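Local coordinates for glia-derived nexin (Homo sapiens, PDB 4DY0), which inhibits serine proteases such as thrombin, trypsin and urokinase, binds heparin, and promotes neurite extension by inhibiting thrombin, at residues S7-G12 with S35-A40; K78-K83 with A369-G374; G210-S213 with W219-F222. All blocks are in the same frame, centred on the assembly; numbering follows the deposited sequence.

Contact 1. Residues S7-G12 with S35-A40; sequences SLEELG and SPHGIA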
ATOM      1  N   SER A   7       1.325   6.494  17.450  1.00 47.85           N
ATOM      2  CA  SER A   7       2.714   6.795  17.117  1.00 51.33           C
ATOM      3  C   SER A   7       3.404   5.617  16.440  1.00 46.85           C
ATOM      4  O   SER A   7       4.171   5.792  15.492  1.00 52.43           O
ATOM      5  CB  SER A   7       3.495   7.203  18.366  1.00 53.69           C
ATOM      6  OG  SER A   7       3.406   8.598  18.579  1.00 62.58           O
ATOM      7  N   LEU A   8       3.128   4.416  16.934  1.00 39.74           N
ATOM      8  CA  LEU A   8       3.734   3.216  16.386  1.00 36.60           C
ATOM      9  C   LEU A   8       3.320   3.027  14.934  1.00 33.70           C
ATOM     10  O   LEU A   8       4.146   2.700  14.083  1.00 35.06           O
ATOM     11  CB  LEU A   8       3.331   1.992  17.205  1.00 38.66           C
ATOM     12  CG  LEU A   8       4.121   0.725  16.900  1.00 37.71           C
ATOM     13  CD1 LEU A   8       5.607   1.003  17.066  1.00 38.07           C
ATOM     14  CD2 LEU A   8       3.673  -0.404  17.812  1.00 37.12           C
ATOM     15  N   GLU A   9       2.039   3.230  14.655  1.00 32.36           N
ATOM     16  CA  GLU A   9       1.529   3.095  13.299  1.00 33.59           C
ATOM     17  C   GLU A   9       2.128   4.168  12.407  1.00 39.26           C
ATOM     18  O   GLU A   9       2.442   3.921  11.241  1.00 42.53           O
ATOM     19  CB  GLU A   9       0.006   3.194  13.283  1.00 33.77           C
ATOM     20  CG  GLU A   9      -0.600   3.036  11.903  1.00 36.52           C
ATOM     21  CD  GLU A   9      -0.077   1.808  11.173  1.00 44.08           C
ATOM     22  OE1 GLU A   9       0.004   1.851   9.926  1.00 48.89           O
ATOM     23  OE2 GLU A   9       0.259   0.806  11.844  1.00 43.77           O
ATOM     24  N   GLU A  10       2.291   5.362  12.967  1.00 41.99           N
ATOM     25  CA  GLU A  10       2.861   6.482  12.235  1.00 44.00           C
ATOM     26  C   GLU A  10       4.265   6.156  11.732  1.00 41.04           C
ATOM     27  O   GLU A  10       4.606   6.449  10.586  1.00 41.24           O
ATOM     28  CB  GLU A  10       2.888   7.727  13.116  1.00 50.07           C
ATOM     29  CG  GLU A  10       2.491   8.991  12.389  1.00 62.10           C
ATOM     30  CD  GLU A  10       1.971  10.057  13.330  1.00 76.49           C
ATOM     31  OE1 GLU A  10       0.790  10.448  13.194  1.00 80.18           O
ATOM     32  OE2 GLU A  10       2.741  10.498  14.209  1.00 75.15           O
ATOM     33  N   LEU A  11       5.078   5.551  12.592  1.00 37.62           N
ATOM     34  CA  LEU A  11       6.430   5.164  12.205  1.00 35.41           C
ATOM     35  C   LEU A  11       6.390   4.209  11.017  1.00 35.62           C
ATOM     36  O   LEU A  11       7.135   4.371  10.047  1.00 32.79           O
ATOM     37  CB  LEU A  11       7.162   4.510  13.381  1.00 33.84           C
ATOM     38  CG  LEU A  11       7.555   5.441  14.531  1.00 37.92           C
ATOM     39  CD1 LEU A  11       8.017   4.645  15.743  1.00 33.46           C
ATOM     40  CD2 LEU A  11       8.635   6.412  14.082  1.00 38.07           C
ATOM     41  N   GLY A  12       5.511   3.216  11.098  1.00 30.66           N
ATOM     42  CA  GLY A  12       5.397   2.205  10.057  1.00 30.77           C
ATOM     43  C   GLY A  12       4.872   2.763   8.748  1.00 32.87           C
ATOM     44  O   GLY A  12       5.408   2.467   7.677  1.00 34.46           O
ATOM     45  N   SER A  35       1.153  -0.335  -0.589  1.00 24.42           N
ATOM     46  CA  SER A  35       0.513  -0.332   0.719  1.00 23.42           C
ATOM     47  C   SER A  35       1.548   0.001   1.779  1.00 25.67           C
ATOM     48  O   SER A  35       2.306  -0.868   2.199  1.00 26.45           O
ATOM     49  CB  SER A  35      -0.123  -1.681   1.024  1.00 22.30           C
ATOM     50  OG  SER A  35      -0.626  -1.685   2.347  1.00 22.81           O
ATOM     51  N   PRO A  36       1.605   1.274   2.200  1.00 26.03           N
ATOM     52  CA  PRO A  36       2.625   1.683   3.165  1.00 25.25           C
ATOM     53  C   PRO A  36       2.595   0.840   4.434  1.00 26.62           C
ATOM     54  O   PRO A  36       3.648   0.464   4.955  1.00 26.92           O
ATOM     55  CB  PRO A  36       2.249   3.134   3.472  1.00 25.28           C
ATOM     56  CG  PRO A  36       1.588   3.611   2.208  1.00 23.81           C
ATOM     57  CD  PRO A  36       0.805   2.414   1.717  1.00 22.69           C
ATOM     58  N   HIS A  37       1.401   0.544   4.932  1.00 25.21           N
ATOM     59  CA  HIS A  37       1.284  -0.265   6.136  1.00 27.64           C
ATOM     60  C   HIS A  37       1.751  -1.696   5.891  1.00 28.89           C
ATOM     61  O   HIS A  37       2.362  -2.319   6.764  1.00 27.59           O
ATOM     62  CB  HIS A  37      -0.149  -0.281   6.654  1.00 27.31           C
ATOM     63  CG  HIS A  37      -0.338  -1.175   7.836  1.00 28.24           C
ATOM     64  ND1 HIS A  37      -0.105  -0.756   9.128  1.00 28.93           N
ATOM     65  CD2 HIS A  37      -0.709  -2.474   7.922  1.00 26.18           C
ATOM     66  CE1 HIS A  37      -0.340  -1.755   9.959  1.00 29.56           C
ATOM     67  NE2 HIS A  37      -0.708  -2.808   9.253  1.00 27.82           N
ATOM     68  N   GLY A  38       1.447  -2.219   4.706  1.00 28.50           N
ATOM     69  CA  GLY A  38       1.883  -3.559   4.328  1.00 28.58           C
ATOM     70  C   GLY A  38       3.397  -3.650   4.318  1.00 30.03           C
ATOM     71  O   GLY A  38       3.974  -4.694   4.627  1.00 29.92           O
ATOM     72  N   ILE A  39       4.044  -2.551   3.954  1.00 26.20           N
ATOM     73  CA  ILE A  39       5.495  -2.494   3.967  1.00 26.95           C
ATOM     74  C   ILE A  39       5.988  -2.612   5.407  1.00 27.59           C
ATOM     75  O   ILE A  39       6.915  -3.367   5.698  1.00 29.94           O
ATOM     76  CB  ILE A  39       6.006  -1.198   3.303  1.00 24.46           C
ATOM     77  CG1 ILE A  39       5.717  -1.240   1.798  1.00 24.07           C
ATOM     78  CG2 ILE A  39       7.488  -1.010   3.558  1.00 24.88           C
ATOM     79  CD1 ILE A  39       6.319  -0.089   1.017  1.00 23.09           C
ATOM     80  N   ALA A  40       5.346  -1.877   6.307  1.00 28.50           N
ATOM     81  CA  ALA A  40       5.673  -1.944   7.730  1.00 30.34           C
ATOM     82  C   ALA A  40       5.542  -3.372   8.267  1.00 29.19           C
ATOM     83  O   ALA A  40       6.438  -3.876   8.944  1.00 30.12           O
ATOM     84  CB  ALA A  40       4.785  -0.993   8.521  1.00 28.95           C
TER
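The imidazole of H37 is met at its edge by the carboxylate of E9: ND1 donates to E9 OE1 over 2.7 Å, and OE1 lies close to the plane of the ring. The bond arrives on the syn side of that oxygen, though 24° out of the carboxylate plane, and the two flat groups are turned 38° against each other. Both side chains carry CG anti to the backbone N; E9 then bends at chi2, and the two chains cross at about a right angle. H37 NE2 is bonded to N77 OD1, so the ring is gripped at both nitrogens and its rotation is fixed, while E9 OE1 has a second partner in S13 OG. Were E9 replaced by an alanine, H37 ND1 would probably lose its acceptor and S13 OG its carboxylate partner, with a gap left beside the ring. Beside this polar pair the helices touch at G12, whose CA lies 3.6 Å from A40 CB; a side chain at G12 would run into A40. The two helix segments pass at 98° with axes 9.4 Å apart. S35 N-caps helix 36-47 through its OG, 3.2 Å from G38 N. Around this buried crossing, I76 and I80 of helix 70-81 touch E9 and H37 respectively, while strand 369-376 sets A369 against both and V370 and M373 against P36.

Contact 2. Residues K78-K83 with A369-G374; sequences KAIVSK and AVLFMG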
ATOM      1  N   LYS A  78      -5.229  -6.490  13.373  1.00 43.21           N
ATOM      2  CA  LYS A  78      -6.553  -7.104  13.421  1.00 44.92           C
ATOM      3  C   LYS A  78      -7.644  -6.047  13.300  1.00 45.51           C
ATOM      4  O   LYS A  78      -8.705  -6.303  12.738  1.00 51.27           O
ATOM      5  CB  LYS A  78      -6.737  -7.932  14.700  1.00 44.47           C
ATOM      6  CG  LYS A  78      -5.940  -9.236  14.718  1.00 46.93           C
ATOM      7  CD  LYS A  78      -6.423 -10.186  15.814  1.00 50.10           C
ATOM      8  N   ALA A  79      -7.368  -4.855  13.819  1.00 42.50           N
ATOM      9  CA  ALA A  79      -8.327  -3.756  13.769  1.00 41.60           C
ATOM     10  C   ALA A  79      -8.527  -3.240  12.337  1.00 41.88           C
ATOM     11  O   ALA A  79      -9.600  -2.746  11.988  1.00 42.09           O
ATOM     12  CB  ALA A  79      -7.881  -2.624  14.699  1.00 40.76           C
ATOM     13  N   ILE A  80      -7.494  -3.363  11.509  1.00 39.43           N
ATOM     14  CA  ILE A  80      -7.587  -2.944  10.112  1.00 35.63           C
ATOM     15  C   ILE A  80      -8.432  -3.908   9.288  1.00 39.36           C
ATOM     16  O   ILE A  80      -9.212  -3.488   8.434  1.00 38.59           O
ATOM     17  CB  ILE A  80      -6.206  -2.850   9.462  1.00 33.84           C
ATOM     18  CG1 ILE A  80      -5.398  -1.718  10.093  1.00 32.71           C
ATOM     19  CG2 ILE A  80      -6.338  -2.631   7.966  1.00 33.92           C
ATOM     20  CD1 ILE A  80      -3.959  -1.696   9.652  1.00 32.97           C
ATOM     21  N   VAL A  81      -8.275  -5.202   9.545  1.00 44.88           N
ATOM     22  CA  VAL A  81      -8.969  -6.218   8.765  1.00 46.44           C
ATOM     23  C   VAL A  81     -10.313  -6.612   9.377  1.00 50.46           C
ATOM     24  O   VAL A  81     -11.084  -7.353   8.771  1.00 54.36           O
ATOM     25  CB  VAL A  81      -8.103  -7.480   8.597  1.00 53.32           C
ATOM     26  CG1 VAL A  81      -8.878  -8.562   7.856  1.00 61.07           C
ATOM     27  CG2 VAL A  81      -6.815  -7.141   7.861  1.00 51.05           C
ATOM     28  N   SER A  82     -10.590  -6.105  10.575  1.00 50.28           N
ATOM     29  CA  SER A  82     -11.801  -6.462  11.309  1.00 49.00           C
ATOM     30  C   SER A  82     -13.079  -6.281  10.489  1.00 52.42           C
ATOM     31  O   SER A  82     -13.219  -5.306   9.747  1.00 48.78           O
ATOM     32  CB  SER A  82     -11.893  -5.645  12.598  1.00 49.85           C
ATOM     33  OG  SER A  82     -13.167  -5.780  13.201  1.00 49.00           O
ATOM     34  N   LYS A  83     -14.007  -7.225  10.635  1.00 54.02           N
ATOM     35  CA  LYS A  83     -15.317  -7.143   9.989  1.00 53.83           C
ATOM     36  C   LYS A  83     -16.084  -5.940  10.524  1.00 51.22           C
ATOM     37  O   LYS A  83     -17.014  -5.446   9.888  1.00 49.03           O
ATOM     38  CB  LYS A  83     -16.120  -8.427  10.234  1.00 52.68           C
ATOM     39  N   ALA A 369      -3.530   4.163  10.111  1.00 28.88           N
ATOM     40  CA  ALA A 369      -2.783   3.347   9.157  1.00 26.86           C
ATOM     41  C   ALA A 369      -3.089   3.753   7.725  1.00 27.14           C
ATOM     42  O   ALA A 369      -4.248   3.935   7.359  1.00 28.67           O
ATOM     43  CB  ALA A 369      -3.078   1.872   9.360  1.00 26.82           C
ATOM     44  N   VAL A 370      -2.044   3.897   6.917  1.00 27.47           N
ATOM     45  CA  VAL A 370      -2.212   4.180   5.497  1.00 25.78           C
ATOM     46  C   VAL A 370      -2.178   2.868   4.731  1.00 28.18           C
ATOM     47  O   VAL A 370      -1.108   2.326   4.458  1.00 31.23           O
ATOM     48  CB  VAL A 370      -1.112   5.119   4.968  1.00 24.47           C
ATOM     49  CG1 VAL A 370      -1.387   5.497   3.520  1.00 19.54           C
ATOM     50  CG2 VAL A 370      -1.024   6.369   5.840  1.00 25.09           C
ATOM     51  N   LEU A 371      -3.357   2.355   4.397  1.00 27.77           N
ATOM     52  CA  LEU A 371      -3.482   1.048   3.761  1.00 26.81           C
ATOM     53  C   LEU A 371      -3.066   1.080   2.291  1.00 27.75           C
ATOM     54  O   LEU A 371      -2.490   0.119   1.783  1.00 24.78           O
ATOM     55  CB  LEU A 371      -4.917   0.537   3.897  1.00 24.61           C
ATOM     56  CG  LEU A 371      -5.511   0.697   5.302  1.00 27.68           C
ATOM     57  CD1 LEU A 371      -6.954   0.218   5.352  1.00 24.79           C
ATOM     58  CD2 LEU A 371      -4.667  -0.035   6.329  1.00 26.57           C
ATOM     59  N   PHE A 372      -3.363   2.186   1.615  1.00 24.09           N
ATOM     60  CA  PHE A 372      -3.020   2.343   0.207  1.00 25.67           C
ATOM     61  C   PHE A 372      -2.418   3.709  -0.040  1.00 26.69           C
ATOM     62  O   PHE A 372      -2.835   4.707   0.559  1.00 27.68           O
ATOM     63  CB  PHE A 372      -4.261   2.237  -0.681  1.00 26.27           C
ATOM     64  CG  PHE A 372      -4.747   0.837  -0.909  1.00 26.31           C
ATOM     65  CD1 PHE A 372      -5.495   0.178   0.055  1.00 27.66           C
ATOM     66  CD2 PHE A 372      -4.499   0.196  -2.110  1.00 26.68           C
ATOM     67  CE1 PHE A 372      -5.965  -1.104  -0.166  1.00 28.30           C
ATOM     68  CE2 PHE A 372      -4.967  -1.090  -2.336  1.00 28.50           C
ATOM     69  CZ  PHE A 372      -5.700  -1.740  -1.360  1.00 24.97           C
ATOM     70  N   MET A 373      -1.447   3.749  -0.942  1.00 25.10           N
ATOM     71  CA  MET A 373      -0.953   5.000  -1.484  1.00 22.37           C
ATOM     72  C   MET A 373      -0.684   4.779  -2.968  1.00 24.16           C
ATOM     73  O   MET A 373      -0.003   3.822  -3.351  1.00 21.75           O
ATOM     74  CB  MET A 373       0.315   5.441  -0.762  1.00 24.13           C
ATOM     75  CG  MET A 373       0.823   6.805  -1.196  1.00 27.68           C
ATOM     76  SD  MET A 373       2.168   7.384  -0.150  1.00 30.07           S
ATOM     77  CE  MET A 373       2.350   9.075  -0.729  1.00 27.44           C
ATOM     78  N   GLY A 374      -1.224   5.651  -3.808  1.00 20.44           N
ATOM     79  CA  GLY A 374      -1.105   5.442  -5.239  1.00 19.16           C
ATOM     80  C   GLY A 374      -0.885   6.696  -6.059  1.00 21.88           C
ATOM     81  O   GLY A 374      -1.387   7.778  -5.732  1.00 20.85           O
TER
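I80, in the last turn of helix 70-81, packs on A369 and L371 of strand 369-376, where a classic beta bulge sets L371 and F372 together opposite I362 of strand 358-364. The contact is wholly apolar and rests on three buried side chains. I80 spreads its two branches over the strand: CD1, at the end of the longer one, reaches A369 CB at 3.7 Å, while CG2 meets L371 CD2 at 3.5 Å. CD2 also lies 3.8 Å from I80 CD1, so this one methyl of L371 sits against both branches, and the two side chains run alongside one another, pointing opposite ways. With its CG1 beside the backbone N (chi1 -67°) and the chain extended beyond, I80 carries CD1 as far as A369. L371 has helical backbone angles (-75°/-36°), in keeping with the bulge, and its CB still points toward the helix. H37 of helix 36-47 touches both I80 and A369. Helix 70-81 probably corresponds to helix D, the heparin-binding helix of several serpins, and the I80 side chain lies about 11 Å from a bound heparin sugar; its inner side here shows the helix-on-sheet packing of the serpin core.

Contact 3. Residues G210-S213 with W219-F222; sequences GSTS and WYNF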
ATOM      1  N   GLY A 210     -10.164  20.678   0.644  1.00 34.48           N
ATOM      2  CA  GLY A 210      -9.213  21.753   0.749  1.00 35.01           C
ATOM      3  C   GLY A 210      -8.121  21.958  -0.281  1.00 31.50           C
ATOM      4  O   GLY A 210      -8.047  21.302  -1.234  1.00 29.38           O
ATOM      5  N   SER A 211      -7.310  22.968  -0.038  1.00 30.77           N
ATOM      6  CA  SER A 211      -6.069  23.269  -0.720  1.00 34.37           C
ATOM      7  C   SER A 211      -4.969  23.776   0.152  1.00 35.54           C
ATOM      8  O   SER A 211      -5.201  24.401   1.108  1.00 32.85           O
ATOM      9  CB  SER A 211      -6.250  24.264  -1.804  1.00 37.27           C
ATOM     10  OG  SER A 211      -7.501  24.762  -1.788  1.00 43.77           O
ATOM     11  N   THR A 212      -3.757  23.493  -0.252  1.00 34.58           N
ATOM     12  CA  THR A 212      -2.547  23.951   0.348  1.00 31.75           C
ATOM     13  C   THR A 212      -1.413  23.944  -0.681  1.00 30.84           C
ATOM     14  O   THR A 212      -1.589  23.538  -1.765  1.00 30.40           O
ATOM     15  CB  THR A 212      -2.237  23.269   1.646  1.00 32.67           C
ATOM     16  OG1 THR A 212      -1.177  23.930   2.282  1.00 35.58           O
ATOM     17  CG2 THR A 212      -1.842  21.911   1.456  1.00 39.05           C
ATOM     18  N   SER A 213      -0.273  24.489  -0.329  1.00 32.93           N
ATOM     19  CA  SER A 213       0.865  24.526  -1.239  1.00 33.05           C
ATOM     20  C   SER A 213       1.919  23.515  -0.829  1.00 32.88           C
ATOM     21  O   SER A 213       2.123  23.259   0.359  1.00 36.12           O
ATOM     22  CB  SER A 213       1.480  25.925  -1.287  1.00 33.48           C
ATOM     23  OG  SER A 213       2.000  26.289  -0.021  1.00 37.54           O
ATOM     24  N   TRP A 219       0.508  24.915  -5.806  1.00 35.94           N
ATOM     25  CA  TRP A 219      -0.740  24.613  -5.113  1.00 30.29           C
ATOM     26  C   TRP A 219      -1.422  23.365  -5.629  1.00 29.08           C
ATOM     27  O   TRP A 219      -1.281  23.004  -6.798  1.00 25.57           O
ATOM     28  CB  TRP A 219      -1.697  25.804  -5.183  1.00 32.34           C
ATOM     29  CG  TRP A 219      -1.287  26.891  -4.261  1.00 39.41           C
ATOM     30  CD1 TRP A 219      -0.335  27.842  -4.486  1.00 36.58           C
ATOM     31  CD2 TRP A 219      -1.788  27.125  -2.941  1.00 44.26           C
ATOM     32  NE1 TRP A 219      -0.219  28.661  -3.390  1.00 47.29           N
ATOM     33  CE2 TRP A 219      -1.100  28.242  -2.427  1.00 49.88           C
ATOM     34  CE3 TRP A 219      -2.756  26.502  -2.147  1.00 48.50           C
ATOM     35  CZ2 TRP A 219      -1.352  28.752  -1.154  1.00 56.13           C
ATOM     36  CZ3 TRP A 219      -3.004  27.010  -0.880  1.00 52.89           C
ATOM     37  CH2 TRP A 219      -2.306  28.123  -0.397  1.00 56.70           C
ATOM     38  N   TYR A 220      -2.163  22.711  -4.742  1.00 28.88           N
ATOM     39  CA  TYR A 220      -2.924  21.531  -5.106  1.00 26.96           C
ATOM     40  C   TYR A 220      -4.170  21.400  -4.239  1.00 28.16           C
ATOM     41  O   TYR A 220      -4.240  21.980  -3.150  1.00 24.38           O
ATOM     42  CB  TYR A 220      -2.053  20.271  -5.022  1.00 25.83           C
ATOM     43  CG  TYR A 220      -1.578  19.898  -3.633  1.00 26.67           C
ATOM     44  CD1 TYR A 220      -2.290  18.996  -2.858  1.00 25.83           C
ATOM     45  CD2 TYR A 220      -0.401  20.424  -3.109  1.00 30.50           C
ATOM     46  CE1 TYR A 220      -1.858  18.636  -1.597  1.00 28.25           C
ATOM     47  CE2 TYR A 220       0.040  20.072  -1.840  1.00 29.78           C
ATOM     48  CZ  TYR A 220      -0.694  19.173  -1.091  1.00 28.67           C
ATOM     49  OH  TYR A 220      -0.278  18.810   0.171  1.00 28.82           O
ATOM     50  N   ASN A 221      -5.151  20.648  -4.737  1.00 26.16           N
ATOM     51  CA  ASN A 221      -6.415  20.442  -4.035  1.00 29.18           C
ATOM     52  C   ASN A 221      -6.527  19.014  -3.526  1.00 28.28           C
ATOM     53  O   ASN A 221      -5.945  18.097  -4.105  1.00 27.13           O
ATOM     54  CB  ASN A 221      -7.599  20.739  -4.960  1.00 32.64           C
ATOM     55  CG  ASN A 221      -7.583  22.162  -5.496  1.00 37.16           C
ATOM     56  OD1 ASN A 221      -7.588  23.130  -4.735  1.00 43.52           O
ATOM     57  ND2 ASN A 221      -7.572  22.293  -6.816  1.00 34.57           N
ATOM     58  N   PHE A 222      -7.277  18.823  -2.445  1.00 24.14           N
ATOM     59  CA  PHE A 222      -7.483  17.485  -1.906  1.00 26.76           C
ATOM     60  C   PHE A 222      -8.881  17.294  -1.339  1.00 26.13           C
ATOM     61  O   PHE A 222      -9.517  18.240  -0.878  1.00 26.14           O
ATOM     62  CB  PHE A 222      -6.422  17.144  -0.853  1.00 27.49           C
ATOM     63  CG  PHE A 222      -6.192  18.233   0.151  1.00 26.17           C
ATOM     64  CD1 PHE A 222      -6.906  18.258   1.339  1.00 26.94           C
ATOM     65  CD2 PHE A 222      -5.264  19.232  -0.093  1.00 23.65           C
ATOM     66  CE1 PHE A 222      -6.701  19.259   2.263  1.00 28.35           C
ATOM     67  CE2 PHE A 222      -5.050  20.238   0.829  1.00 24.91           C
ATOM     68  CZ  PHE A 222      -5.771  20.254   2.009  1.00 28.83           C
TER
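G210 and F222 form a hydrogen-bonded pair in which each backbone N donates to the other's O at 2.9 Å. Two residues on, Y220 N donates to T212 O at 3.1 Å, and its return bond, T212 N to Y220 O, is weak. Between these pairs S211 faces N221 without backbone bonds; its OG donates weakly to N221 OD1 at 3.4 Å. Packing differs on the two sides of the antiparallel pair. On the side of T212, Y220 and F222, the phenyl of F222 turns back under the opposite strand, because its CG stands between the backbone N and the carbonyl carbon (chi1 47°). G210 CA lies over one ring face, 4.1 Å from the centroid, in a CH-pi contact, and a side chain at G210 would strike the ring. T212 CG2 meets F222 CE2 and Y220 OH, each at 3.7 Å. W261 serves both aromatics, bonding to Y220 OH through NE1 and stacking on F222. On the S211, S213 and N221 side, the indole of W219 folds over S213, whose CB sits 3.8 Å from the centroid of the five-membered ring; the six-membered ring lies against the T212 backbone, with W219 CE3 3.2 Å from T212 O, and has S211 C at its edge. Main-chain bonds set the register of this hairpin, and aromatic packing clothes both its sides: Y220 and F222 are buried, whereas W219, exposed and touching a crystal neighbour, may owe some of its pose to the lattice.

Overall arrangement
Contacts 1 and 2 are both buried near the middle of the chain, their centres 10 Å apart, and they touch: S35 OG and H37 N probably bond to L371 O and V370 O, so strand 369-376 joins the two. They differ in chemistry, however. Contact 1 locks two helices with a histidine-carboxylate bond, within a buried contact, beside a close glycine-alanine approach, while contact 2 sets a helix on a strand through methyl groups alone. Contact 3, about 25 Å from either centre, lies farther out and is only partly buried; it pairs neighbouring strands of a hairpin by backbone bonds and aromatic cover. Along the chain it is nested within the long loop that contact 2 closes.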